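Local coordinates for RagB/SusD domain protein (Flavobacterium johnsoniae, PDB 5J5U) that binds chitin as a SusD homologue and probably serves the uptake of chitin fragments at the outer membrane, at residues A[189-194]-A[409-414]; A[335-340]-A[365-370]; A[342-347]-A[351-356]; A[116-121]-A[417-422]. One frame throughout, in Å; residues are numbered along the deposited sequence.

In the fold
The four contacts join helices, and the turns that follow them, in the SusD-like alpha-helical body; none of the four includes a bound ligand. Contacts 1 and 2 have centres about 10 Å apart and share a polar cluster: Arg191 NE forms a salt bridge of 2.6 Å to Glu339 OE2, and Thr410 OG1 lies 2.8 Å from Ser338 OG, a probable hydrogen bond. Contact 3 continues along helix 337-349, its centre about 15 Å from that of contact 2, and meets contact 1 where Met194 CE packs on Trp352 CZ3. Contact 4, centred about 11 Å from contact 1, adjoins it through Glu417, whose CB packs on the Tyr411 ring.

Contact 1. Residues A[189-194]-A[409-414]; sequences RLRLAM and ITYLFN
Arg191 reaches from helix 178-195 towards Tyr411 and Asn414, bridging a gap so wide that even the nearest alpha carbons, those of Arg191 and Tyr411, are 12.2 Å apart. The arginine leaves its helix with CG anti to the backbone N, runs on extended, and bends only at chi3 (-79°), which brings NH2 to 4.1 Å from Tyr411 CE1. The two side chains slide past each other in opposite directions, the guanidinium and ring planes 77° apart; the approach is oblique, not a stack. Arg191 NH2 also lies 4.4 Å from Asn414 ND2, again obliquely, two donors with no bond between them. Tyr411 is the first residue to leave the helical conformation after helix 399-410, and with Asn414 it bounds a type II beta turn, closed by Asn414 N to Tyr411 O at 2.9 Å, that leads into helix 415-425 of this SusD-like body. A water accepts from Arg191 NH1 at 3.0 Å and, more weakly, from Asn414 ND2 at 3.4 Å. The stronger grip on both central side chains comes from Glu339, whose OE2 pairs with Arg191 NE in a salt bridge and is hydrogen-bonded to Tyr411 OH. Arg191 NH2 is further bonded to the His334 carbonyl and NH1 to Gln113.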
loop_
_atom_site.group_PDB
_atom_site.type_symbol
_atom_site.label_atom_id
_atom_site.label_comp_id
_atom_site.label_asym_id
_atom_site.label_seq_id
_atom_site.Cartn_x
_atom_site.Cartn_y
_atom_site.Cartn_z
ATOM N N ARG A 189 0.811 -10.130 9.443
ATOM C CA ARG A 189 0.992 -9.964 10.889
ATOM C C ARG A 189 2.174 -9.058 11.191
ATOM O O ARG A 189 2.081 -8.159 12.038
ATOM C CB ARG A 189 1.180 -11.319 11.558
ATOM C CG ARG A 189 1.408 -11.258 13.059
ATOM C CD ARG A 189 1.143 -12.635 13.633
ATOM N NE ARG A 189 1.240 -12.691 15.084
ATOM C CZ ARG A 189 0.965 -13.779 15.792
ATOM N NH1 ARG A 189 0.580 -14.886 15.170
ATOM N NH2 ARG A 189 1.056 -13.759 17.114
ATOM N N LEU A 190 3.273 -9.272 10.474
ATOM C CA LEU A 190 4.466 -8.425 10.628
ATOM C C LEU A 190 4.238 -6.960 10.185
ATOM O O LEU A 190 4.789 -6.018 10.770
ATOM C CB LEU A 190 5.635 -9.041 9.841
ATOM C CG LEU A 190 6.984 -8.336 9.868
ATOM C CD1 LEU A 190 7.539 -8.286 11.267
ATOM C CD2 LEU A 190 7.950 -9.036 8.924
ATOM N N ARG A 191 3.484 -6.786 9.103
ATOM C CA ARG A 191 3.134 -5.455 8.621
ATOM C C ARG A 191 2.351 -4.697 9.709
ATOM O O ARG A 191 2.619 -3.527 10.010
ATOM C CB ARG A 191 2.322 -5.558 7.317
ATOM C CG ARG A 191 1.688 -4.252 6.878
ATOM C CD ARG A 191 0.647 -4.451 5.792
ATOM N NE ARG A 191 1.258 -4.627 4.484
ATOM C CZ ARG A 191 0.574 -4.654 3.353
ATOM N NH1 ARG A 191 -0.751 -4.512 3.388
ATOM N NH2 ARG A 191 1.217 -4.804 2.196
ATOM N N LEU A 192 1.375 -5.378 10.299
ATOM C CA LEU A 192 0.579 -4.779 11.374
ATOM C C LEU A 192 1.459 -4.538 12.618
ATOM O O LEU A 192 1.327 -3.513 13.298
ATOM C CB LEU A 192 -0.629 -5.665 11.685
ATOM C CG LEU A 192 -1.546 -5.808 10.462
ATOM C CD1 LEU A 192 -2.510 -6.944 10.590
ATOM C CD2 LEU A 192 -2.306 -4.529 10.178
ATOM N N ALA A 193 2.369 -5.467 12.903
ATOM C CA ALA A 193 3.239 -5.316 14.054
ATOM C C ALA A 193 4.086 -4.082 13.923
ATOM O O ALA A 193 4.184 -3.290 14.858
ATOM C CB ALA A 193 4.138 -6.538 14.232
ATOM N N MET A 194 4.703 -3.900 12.758
ATOM C CA MET A 194 5.539 -2.715 12.576
ATOM C C MET A 194 4.681 -1.460 12.604
ATOM O O MET A 194 5.120 -0.414 13.103
ATOM C CB MET A 194 6.352 -2.803 11.285
ATOM C CG MET A 194 7.421 -3.918 11.328
ATOM S SD MET A 194 8.513 -3.940 12.790
ATOM C CE MET A 194 7.620 -5.003 13.856
ATOM N N ILE A 409 9.671 2.801 -1.894
ATOM C CA ILE A 409 9.867 2.382 -3.282
ATOM C C ILE A 409 9.143 1.064 -3.542
ATOM O O ILE A 409 8.474 0.893 -4.558
ATOM C CB ILE A 409 11.366 2.263 -3.633
ATOM C CG1 ILE A 409 12.007 3.657 -3.575
ATOM C CG2 ILE A 409 11.543 1.678 -5.028
ATOM C CD1 ILE A 409 13.486 3.690 -3.864
ATOM N N THR A 410 9.236 0.155 -2.589
ATOM C CA THR A 410 8.602 -1.150 -2.680
ATOM C C THR A 410 7.074 -1.043 -2.751
ATOM O O THR A 410 6.430 -1.829 -3.463
ATOM C CB THR A 410 9.047 -2.023 -1.478
ATOM O OG1 THR A 410 10.398 -2.451 -1.703
ATOM C CG2 THR A 410 8.177 -3.246 -1.306
ATOM N N TYR A 411 6.508 -0.046 -2.061
ATOM C CA TYR A 411 5.063 0.170 -2.039
ATOM C C TYR A 411 4.545 0.983 -3.197
ATOM O O TYR A 411 3.397 1.432 -3.167
ATOM C CB TYR A 411 4.643 0.872 -0.754
ATOM C CG TYR A 411 4.675 0.012 0.483
ATOM C CD1 TYR A 411 4.178 -1.291 0.475
ATOM C CD2 TYR A 411 5.227 0.491 1.648
ATOM C CE1 TYR A 411 4.221 -2.085 1.618
ATOM C CE2 TYR A 411 5.261 -0.276 2.793
ATOM C CZ TYR A 411 4.767 -1.560 2.779
ATOM O OH TYR A 411 4.823 -2.304 3.942
ATOM N N LEU A 412 5.375 1.196 -4.213
ATOM C CA LEU A 412 4.913 1.887 -5.414
ATOM C C LEU A 412 3.775 1.088 -6.046
ATOM O O LEU A 412 3.813 -0.140 -6.018
ATOM C CB LEU A 412 6.065 2.086 -6.396
ATOM C CG LEU A 412 5.801 3.052 -7.546
ATOM C CD1 LEU A 412 5.506 4.418 -6.980
ATOM C CD2 LEU A 412 7.015 3.090 -8.530
ATOM N N PHE A 413 2.755 1.784 -6.556
ATOM C CA PHE A 413 1.508 1.180 -7.047
ATOM C C PHE A 413 0.626 0.595 -5.930
ATOM O O PHE A 413 -0.501 0.172 -6.192
ATOM C CB PHE A 413 1.793 0.096 -8.100
ATOM C CG PHE A 413 2.741 0.545 -9.173
ATOM C CD1 PHE A 413 2.557 1.758 -9.809
ATOM C CD2 PHE A 413 3.856 -0.221 -9.503
ATOM C CE1 PHE A 413 3.443 2.189 -10.780
ATOM C CE2 PHE A 413 4.740 0.200 -10.473
ATOM C CZ PHE A 413 4.533 1.399 -11.119
ATOM N N ASN A 414 1.131 0.599 -4.697
ATOM C CA ASN A 414 0.328 0.306 -3.506
ATOM C C ASN A 414 0.490 1.466 -2.525
ATOM O O ASN A 414 1.060 1.315 -1.445
ATOM C CB ASN A 414 0.736 -1.014 -2.833
ATOM C CG ASN A 414 -0.345 -1.539 -1.895
ATOM O OD1 ASN A 414 -1.296 -0.821 -1.556
ATOM N ND2 ASN A 414 -0.189 -2.773 -1.440
HETATM O O HOH W 1 -2.392 -3.827 0.967
#

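Contact 2. Residues A[335-340]-A[365-370]; sequences VSYSES and VEAGIK
Two helices joined by a short connection, 337-349 and 357-371, meet here at the first turn of the former, where Ser338 and Tyr337 lie against Ala367 and Gly368. The alpha carbons of Ser338 and Ala367 are 4.7 Å apart, a close approach made possible by small residues on both sides. Ala367 CB sits 3.7 Å from Ser338 CA and 3.5 Å from Tyr337 CD2, meeting the tyrosine ring obliquely. Ser338 CB comes to 3.4 Å from Gly368 N, against a stretch of helix backbone without a side chain. With its hydroxyl anti to the backbone N (chi1 172°), Ser338 carries OG alongside Gly368, but the angle to Gly368 N is too poor for a hydrogen bond. OG is instead bonded to Thr410 OG1 and to the Gly364 carbonyl, so this buried hydroxyl links the helix pair to helix 399-410. The start of helix 337-349 is itself secured: Glu339 N donates to Ser336 OG at 2.9 Å, while the return bond from Ser336 N to Glu339 OE1 is weak at 3.5 Å. Ser336 and Glu339 together make the capping box of a helix N-terminus, set beside a close, small-residue helix-helix contact.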
loop_
_atom_site.group_PDB
_atom_site.type_symbol
_atom_site.label_atom_id
_atom_site.label_comp_id
_atom_site.label_asym_id
_atom_site.label_seq_id
_atom_site.Cartn_x
_atom_site.Cartn_y
_atom_site.Cartn_z
ATOM N N VAL A 335 0.925 -7.798 -1.202
ATOM C CA VAL A 335 1.910 -7.985 -0.142
ATOM C C VAL A 335 3.142 -8.652 -0.737
ATOM O O VAL A 335 3.020 -9.541 -1.582
ATOM C CB VAL A 335 1.367 -8.839 1.026
ATOM C CG1 VAL A 335 2.254 -8.669 2.239
ATOM C CG2 VAL A 335 -0.121 -8.493 1.351
ATOM N N SER A 336 4.327 -8.254 -0.291
ATOM C CA SER A 336 5.523 -8.650 -1.012
ATOM C C SER A 336 6.610 -9.230 -0.124
ATOM O O SER A 336 6.617 -9.021 1.094
ATOM C CB SER A 336 6.084 -7.453 -1.777
ATOM O OG SER A 336 6.674 -6.523 -0.892
ATOM N N TYR A 337 7.524 -9.968 -0.754
ATOM C CA TYR A 337 8.684 -10.523 -0.064
ATOM C C TYR A 337 9.661 -9.401 0.284
ATOM O O TYR A 337 10.256 -9.361 1.377
ATOM C CB TYR A 337 9.371 -11.582 -0.935
ATOM C CG TYR A 337 10.662 -12.110 -0.337
ATOM C CD1 TYR A 337 10.653 -12.807 0.861
ATOM C CD2 TYR A 337 11.879 -11.918 -0.971
ATOM C CE1 TYR A 337 11.811 -13.291 1.417
ATOM C CE2 TYR A 337 13.058 -12.407 -0.419
ATOM C CZ TYR A 337 13.009 -13.092 0.778
ATOM O OH TYR A 337 14.157 -13.583 1.353
ATOM N N SER A 338 9.792 -8.464 -0.649
ATOM C CA SER A 338 10.603 -7.278 -0.426
ATOM C C SER A 338 10.147 -6.573 0.847
ATOM O O SER A 338 10.957 -6.259 1.723
ATOM C CB SER A 338 10.524 -6.334 -1.629
ATOM O OG SER A 338 11.159 -5.096 -1.345
ATOM N N GLU A 339 8.840 -6.340 0.952
ATOM C CA GLU A 339 8.271 -5.720 2.151
ATOM C C GLU A 339 8.630 -6.485 3.433
ATOM O O GLU A 339 9.092 -5.883 4.388
ATOM C CB GLU A 339 6.744 -5.601 2.021
ATOM C CG GLU A 339 6.026 -5.511 3.351
ATOM C CD GLU A 339 4.525 -5.383 3.198
ATOM O OE1 GLU A 339 4.016 -5.761 2.119
ATOM O OE2 GLU A 339 3.863 -4.921 4.165
ATOM N N SER A 340 8.416 -7.799 3.447
ATOM C CA SER A 340 8.660 -8.597 4.652
ATOM C C SER A 340 10.114 -8.493 5.071
ATOM O O SER A 340 10.416 -8.387 6.260
ATOM C CB SER A 340 8.276 -10.071 4.442
ATOM O OG SER A 340 9.114 -10.716 3.496
ATOM N N VAL A 365 15.987 -5.098 -0.747
ATOM C CA VAL A 365 16.238 -4.285 -1.932
ATOM C C VAL A 365 16.309 -5.141 -3.197
ATOM O O VAL A 365 15.746 -4.779 -4.251
ATOM C CB VAL A 365 17.530 -3.464 -1.800
ATOM C CG1 VAL A 365 17.778 -2.702 -3.081
ATOM C CG2 VAL A 365 17.440 -2.502 -0.618
ATOM N N GLU A 366 16.990 -6.278 -3.102
ATOM C CA GLU A 366 17.067 -7.157 -4.266
ATOM C C GLU A 366 15.679 -7.680 -4.640
ATOM O O GLU A 366 15.293 -7.713 -5.825
ATOM C CB GLU A 366 18.016 -8.333 -4.002
ATOM C CG GLU A 366 17.870 -9.472 -5.007
ATOM C CD GLU A 366 19.069 -10.407 -5.052
ATOM O OE1 GLU A 366 19.952 -10.323 -4.165
ATOM O OE2 GLU A 366 19.125 -11.228 -5.993
ATOM N N ALA A 367 14.909 -8.063 -3.626
ATOM C CA ALA A 367 13.562 -8.566 -3.873
ATOM C C ALA A 367 12.649 -7.504 -4.522
ATOM O O ALA A 367 11.794 -7.822 -5.358
ATOM C CB ALA A 367 12.966 -9.066 -2.586
ATOM N N GLY A 368 12.860 -6.244 -4.156
ATOM C CA GLY A 368 12.071 -5.149 -4.703
ATOM C C GLY A 368 12.450 -4.844 -6.142
ATOM O O GLY A 368 11.589 -4.528 -6.973
ATOM N N ILE A 369 13.749 -4.937 -6.432
ATOM C CA ILE A 369 14.237 -4.742 -7.795
ATOM C C ILE A 369 13.705 -5.838 -8.707
ATOM O O ILE A 369 13.294 -5.561 -9.838
ATOM C CB ILE A 369 15.778 -4.711 -7.856
ATOM C CG1 ILE A 369 16.307 -3.509 -7.077
ATOM C CG2 ILE A 369 16.263 -4.612 -9.301
ATOM C CD1 ILE A 369 17.801 -3.553 -6.847
ATOM N N LYS A 370 13.651 -7.068 -8.205
ATOM C CA LYS A 370 13.192 -8.176 -9.043
ATOM C C LYS A 370 11.685 -8.309 -9.128
ATOM O O LYS A 370 11.189 -8.944 -10.061
ATOM C CB LYS A 370 13.784 -9.516 -8.569
ATOM C CG LYS A 370 15.261 -9.697 -8.950
ATOM C CD LYS A 370 15.890 -10.994 -8.430
ATOM C CE LYS A 370 17.341 -11.109 -8.929
ATOM N NZ LYS A 370 18.011 -12.378 -8.538
#

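Contact 3. Residues A[342-347]-A[351-356]; sequences LLLAEA and GWVAGS
Trp352 and Val353 turn their CB atoms towards Ala347 in the last part of helix 337-349, but their side chains then diverge. Trp352 CB lies 4.1 Å from Ala347 CB, and from there the indole leads away: chi1 of -69° places CG beside the backbone N and anti to the carbonyl carbon. The side chain also touches Met194 of helix 178-195 and Ala204 and Glu205 of helix 201-214. Val353 stays close, with CG2 set between its own backbone N and carbonyl carbon. This methyl meets Ala347 CB at 4.1 Å and Leu344 CD2 at 4.2 Å, filling the corner between two residues one helical turn apart. Leu344 first points along the flank of the helix, and only the end of its side chain swings nearer to the valine. Phe212 of helix 201-214 touches both Leu344 and Val353. Gly351, the first residue to leave the helical conformation, has positive phi (74°) and closes the helix with a Schellman motif. The bond from Trp352 N (2.9 Å, N-H...O angle 157°) satisfies Ala347 O at the helix end, where the nearby N-H of Gly351 is misaligned, while the side chains meet across the contact mainly through apolar groups.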
loop_
_atom_site.group_PDB
_atom_site.type_symbol
_atom_site.label_atom_id
_atom_site.label_comp_id
_atom_site.label_asym_id
_atom_site.label_seq_id
_atom_site.Cartn_x
_atom_site.Cartn_y
_atom_site.Cartn_z
ATOM N N LEU A 342 12.200 -5.990 4.382
ATOM C CA LEU A 342 12.515 -4.627 4.823
ATOM C C LEU A 342 11.948 -4.361 6.238
ATOM O O LEU A 342 12.588 -3.730 7.084
ATOM C CB LEU A 342 11.992 -3.610 3.803
ATOM C CG LEU A 342 12.761 -3.545 2.474
ATOM C CD1 LEU A 342 12.108 -2.607 1.463
ATOM C CD2 LEU A 342 14.194 -3.126 2.698
ATOM N N LEU A 343 10.769 -4.908 6.512
ATOM C CA LEU A 343 10.187 -4.837 7.850
ATOM C C LEU A 343 11.052 -5.604 8.846
ATOM O O LEU A 343 11.311 -5.120 9.940
ATOM C CB LEU A 343 8.759 -5.402 7.850
ATOM C CG LEU A 343 7.713 -4.615 7.059
ATOM C CD1 LEU A 343 6.422 -5.385 6.933
ATOM C CD2 LEU A 343 7.485 -3.237 7.693
ATOM N N LEU A 344 11.532 -6.784 8.450
ATOM C CA LEU A 344 12.438 -7.533 9.320
ATOM C C LEU A 344 13.752 -6.769 9.545
ATOM O O LEU A 344 14.319 -6.841 10.631
ATOM C CB LEU A 344 12.711 -8.929 8.752
ATOM C CG LEU A 344 11.493 -9.837 8.991
ATOM C CD1 LEU A 344 11.653 -11.218 8.366
ATOM C CD2 LEU A 344 11.120 -9.921 10.485
ATOM N N ALA A 345 14.217 -6.013 8.547
ATOM C CA ALA A 345 15.381 -5.139 8.756
ATOM C C ALA A 345 15.094 -4.149 9.883
ATOM O O ALA A 345 15.915 -3.986 10.804
ATOM C CB ALA A 345 15.753 -4.387 7.471
ATOM N N GLU A 346 13.926 -3.499 9.825
ATOM C CA GLU A 346 13.600 -2.534 10.874
ATOM C C GLU A 346 13.437 -3.179 12.260
ATOM O O GLU A 346 13.937 -2.652 13.254
ATOM C CB GLU A 346 12.334 -1.741 10.535
ATOM C CG GLU A 346 11.965 -0.748 11.647
ATOM C CD GLU A 346 10.722 0.090 11.356
ATOM O OE1 GLU A 346 10.031 -0.162 10.346
ATOM O OE2 GLU A 346 10.430 0.990 12.163
ATOM N N ALA A 347 12.754 -4.314 12.334
ATOM C CA ALA A 347 12.604 -5.009 13.611
ATOM C C ALA A 347 13.975 -5.458 14.170
ATOM O O ALA A 347 14.217 -5.387 15.375
ATOM C CB ALA A 347 11.667 -6.195 13.466
ATOM N N GLY A 351 16.192 -4.671 17.683
ATOM C CA GLY A 351 16.485 -5.787 18.557
ATOM C C GLY A 351 15.266 -6.634 18.853
ATOM O O GLY A 351 15.231 -7.362 19.848
ATOM N N TRP A 352 14.246 -6.515 18.011
ATOM C CA TRP A 352 13.007 -7.252 18.218
ATOM C C TRP A 352 13.075 -8.691 17.694
ATOM O O TRP A 352 12.478 -9.591 18.273
ATOM C CB TRP A 352 11.850 -6.508 17.557
ATOM C CG TRP A 352 11.492 -5.210 18.236
ATOM C CD1 TRP A 352 12.070 -4.677 19.358
ATOM C CD2 TRP A 352 10.442 -4.304 17.859
ATOM N NE1 TRP A 352 11.457 -3.487 19.692
ATOM C CE2 TRP A 352 10.453 -3.239 18.794
ATOM C CE3 TRP A 352 9.494 -4.289 16.825
ATOM C CZ2 TRP A 352 9.559 -2.168 18.718
ATOM C CZ3 TRP A 352 8.605 -3.222 16.754
ATOM C CH2 TRP A 352 8.647 -2.175 17.701
ATOM N N VAL A 353 13.813 -8.910 16.610
ATOM C CA VAL A 353 13.983 -10.257 16.062
ATOM C C VAL A 353 15.467 -10.553 15.911
ATOM O O VAL A 353 16.299 -9.631 15.946
ATOM C CB VAL A 353 13.289 -10.452 14.688
ATOM C CG1 VAL A 353 11.782 -10.195 14.807
ATOM C CG2 VAL A 353 13.918 -9.560 13.612
ATOM N N ALA A 354 15.799 -11.835 15.753
ATOM C CA ALA A 354 17.198 -12.266 15.691
ATOM C C ALA A 354 17.802 -12.142 14.297
ATOM O O ALA A 354 17.281 -12.688 13.325
ATOM C CB ALA A 354 17.325 -13.707 16.183
ATOM N N GLY A 355 18.911 -11.421 14.195
ATOM C CA GLY A 355 19.634 -11.383 12.940
ATOM C C GLY A 355 20.294 -10.061 12.629
ATOM O O GLY A 355 20.281 -9.143 13.443
ATOM N N SER A 356 20.875 -9.983 11.437
ATOM C CA SER A 356 21.510 -8.767 10.947
ATOM C C SER A 356 20.542 -7.888 10.153
ATOM O O SER A 356 19.956 -8.327 9.153
ATOM C CB SER A 356 22.708 -9.107 10.073
ATOM O OG SER A 356 23.159 -7.954 9.382
#

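Contact 4. Residues A[116-121]-A[417-422]; sequences TDIYGD and EAYSNW
Ile118 and Tyr419 meet at about a right angle, the isoleucine methyl CD1 lying at the tyrosine ring's edge, in its plane, 3.8 Å from CD2. They join the C-terminal end of helix 98-119 to helix 415-425 within the helical body of this SusD-like protein. In Ile118, chi1 (-78°) sets CG1 anti to the carbonyl carbon and chi2 (-71°) folds CD1 round towards helix 415-425. Its other branch, CG2, sits instead over one face of Tyr119, so the two branches serve different aromatic rings. Tyr419 extends with CG anti to its backbone N (chi1 174°), and its hydroxyl is hydrogen-bonded to the Pro445 carbonyl. Asp117, just before Ile118, and Ser420, just after Tyr419, turn their CB atoms towards each other's helix, with Asp117 CB 3.8 Å from Ser420 OG. A single water joins three side chains: it donates to Asp117 OD2 and to Glu417 OE2, both at 2.9 Å, and accepts from Ser420 OG at 2.7 Å. Tyr147 OH and Trp481 NE1 bind Asp117 OD1, and Arg195 NH1 forms a salt bridge to both acids. That shared arginine, together with the bridging water, probably offsets the repulsion between two buried carboxylates and favours their remaining ionised.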
loop_
_atom_site.group_PDB
_atom_site.type_symbol
_atom_site.label_atom_id
_atom_site.label_comp_id
_atom_site.label_asym_id
_atom_site.label_seq_id
_atom_site.Cartn_x
_atom_site.Cartn_y
_atom_site.Cartn_z
ATOM N N THR A 116 -9.221 0.871 8.216
ATOM C CA THR A 116 -8.926 1.531 9.488
ATOM C C THR A 116 -7.698 2.424 9.271
ATOM O O THR A 116 -7.670 3.593 9.709
ATOM C CB THR A 116 -8.739 0.502 10.660
ATOM O OG1 THR A 116 -8.454 1.179 11.888
ATOM C CG2 THR A 116 -7.662 -0.581 10.352
ATOM N N ASP A 117 -6.738 1.932 8.484
ATOM C CA ASP A 117 -5.500 2.687 8.322
ATOM C C ASP A 117 -5.788 4.046 7.662
ATOM O O ASP A 117 -5.077 5.037 7.909
ATOM C CB ASP A 117 -4.494 1.898 7.517
ATOM C CG ASP A 117 -3.742 0.890 8.364
ATOM O OD1 ASP A 117 -3.958 0.878 9.598
ATOM O OD2 ASP A 117 -2.926 0.124 7.784
ATOM N N ILE A 118 -6.843 4.100 6.847
ATOM C CA ILE A 118 -7.181 5.357 6.199
ATOM C C ILE A 118 -8.147 6.200 7.090
ATOM O O ILE A 118 -8.008 7.432 7.157
ATOM C CB ILE A 118 -7.753 5.116 4.801
ATOM C CG1 ILE A 118 -6.619 4.813 3.817
ATOM C CG2 ILE A 118 -8.502 6.343 4.286
ATOM C CD1 ILE A 118 -5.758 6.042 3.505
ATOM N N TYR A 119 -9.096 5.572 7.797
ATOM C CA TYR A 119 -10.112 6.407 8.475
ATOM C C TYR A 119 -10.013 6.398 9.988
ATOM O O TYR A 119 -10.652 7.210 10.660
ATOM C CB TYR A 119 -11.521 5.983 8.065
ATOM C CG TYR A 119 -11.790 6.098 6.582
ATOM C CD1 TYR A 119 -12.143 7.312 6.014
ATOM C CD2 TYR A 119 -11.698 4.977 5.743
ATOM C CE1 TYR A 119 -12.405 7.424 4.648
ATOM C CE2 TYR A 119 -11.945 5.083 4.365
ATOM C CZ TYR A 119 -12.311 6.323 3.836
ATOM O OH TYR A 119 -12.562 6.460 2.479
ATOM N N GLY A 120 -9.246 5.458 10.535
ATOM C CA GLY A 120 -9.108 5.335 11.974
ATOM C C GLY A 120 -10.098 4.368 12.591
ATOM O O GLY A 120 -10.165 3.199 12.179
ATOM N N ASP A 121 -10.847 4.835 13.595
ATOM C CA ASP A 121 -11.901 4.020 14.188
ATOM C C ASP A 121 -12.999 3.825 13.150
ATOM O O ASP A 121 -13.462 4.782 12.554
ATOM C CB ASP A 121 -12.497 4.657 15.453
ATOM C CG ASP A 121 -11.500 4.764 16.612
ATOM O OD1 ASP A 121 -10.372 4.230 16.544
ATOM O OD2 ASP A 121 -11.866 5.398 17.620
ATOM N N GLU A 417 -0.244 1.791 1.456
ATOM C CA GLU A 417 0.764 1.292 2.406
ATOM C C GLU A 417 1.937 2.253 2.592
ATOM O O GLU A 417 2.408 2.452 3.688
ATOM C CB GLU A 417 1.293 -0.071 1.969
ATOM C CG GLU A 417 0.259 -1.161 2.040
ATOM C CD GLU A 417 -0.527 -1.105 3.331
ATOM O OE1 GLU A 417 0.115 -1.125 4.406
ATOM O OE2 GLU A 417 -1.777 -1.038 3.272
ATOM N N ALA A 418 2.400 2.843 1.506
ATOM C CA ALA A 418 3.440 3.840 1.587
ATOM C C ALA A 418 2.973 5.042 2.397
ATOM O O ALA A 418 3.740 5.588 3.166
ATOM C CB ALA A 418 3.852 4.272 0.213
ATOM N N TYR A 419 1.741 5.480 2.179
ATOM C CA TYR A 419 1.130 6.604 2.916
ATOM C C TYR A 419 1.084 6.294 4.403
ATOM O O TYR A 419 1.412 7.146 5.222
ATOM C CB TYR A 419 -0.278 6.911 2.379
ATOM C CG TYR A 419 -1.081 7.967 3.142
ATOM C CD1 TYR A 419 -0.535 9.217 3.479
ATOM C CD2 TYR A 419 -2.410 7.732 3.476
ATOM C CE1 TYR A 419 -1.286 10.186 4.160
ATOM C CE2 TYR A 419 -3.178 8.689 4.153
ATOM C CZ TYR A 419 -2.618 9.908 4.511
ATOM O OH TYR A 419 -3.422 10.822 5.187
ATOM N N SER A 420 0.703 5.065 4.752
ATOM C CA SER A 420 0.701 4.669 6.164
ATOM C C SER A 420 2.130 4.630 6.756
ATOM O O SER A 420 2.369 5.148 7.858
ATOM C CB SER A 420 0.002 3.317 6.341
ATOM O OG SER A 420 -1.360 3.390 5.927
ATOM N N ASN A 421 3.080 4.041 6.028
ATOM C CA ASN A 421 4.437 3.909 6.547
ATOM C C ASN A 421 5.102 5.285 6.659
ATOM O O ASN A 421 5.895 5.539 7.554
ATOM C CB ASN A 421 5.279 2.967 5.671
ATOM C CG ASN A 421 6.456 2.339 6.438
ATOM O OD1 ASN A 421 6.285 1.369 7.193
ATOM N ND2 ASN A 421 7.641 2.907 6.265
ATOM N N TRP A 422 4.751 6.184 5.761
ATOM C CA TRP A 422 5.192 7.561 5.915
ATOM C C TRP A 422 4.557 8.206 7.155
ATOM O O TRP A 422 5.246 8.916 7.903
ATOM C CB TRP A 422 4.881 8.415 4.680
ATOM C CG TRP A 422 5.388 9.807 4.877
ATOM C CD1 TRP A 422 6.666 10.238 4.703
ATOM C CD2 TRP A 422 4.640 10.938 5.333
ATOM N NE1 TRP A 422 6.765 11.565 5.003
ATOM C CE2 TRP A 422 5.533 12.027 5.391
ATOM C CE3 TRP A 422 3.296 11.141 5.696
ATOM C CZ2 TRP A 422 5.132 13.303 5.791
ATOM C CZ3 TRP A 422 2.890 12.413 6.093
ATOM C CH2 TRP A 422 3.807 13.479 6.129
HETATM O O HOH W 2 -2.440 1.089 5.123
#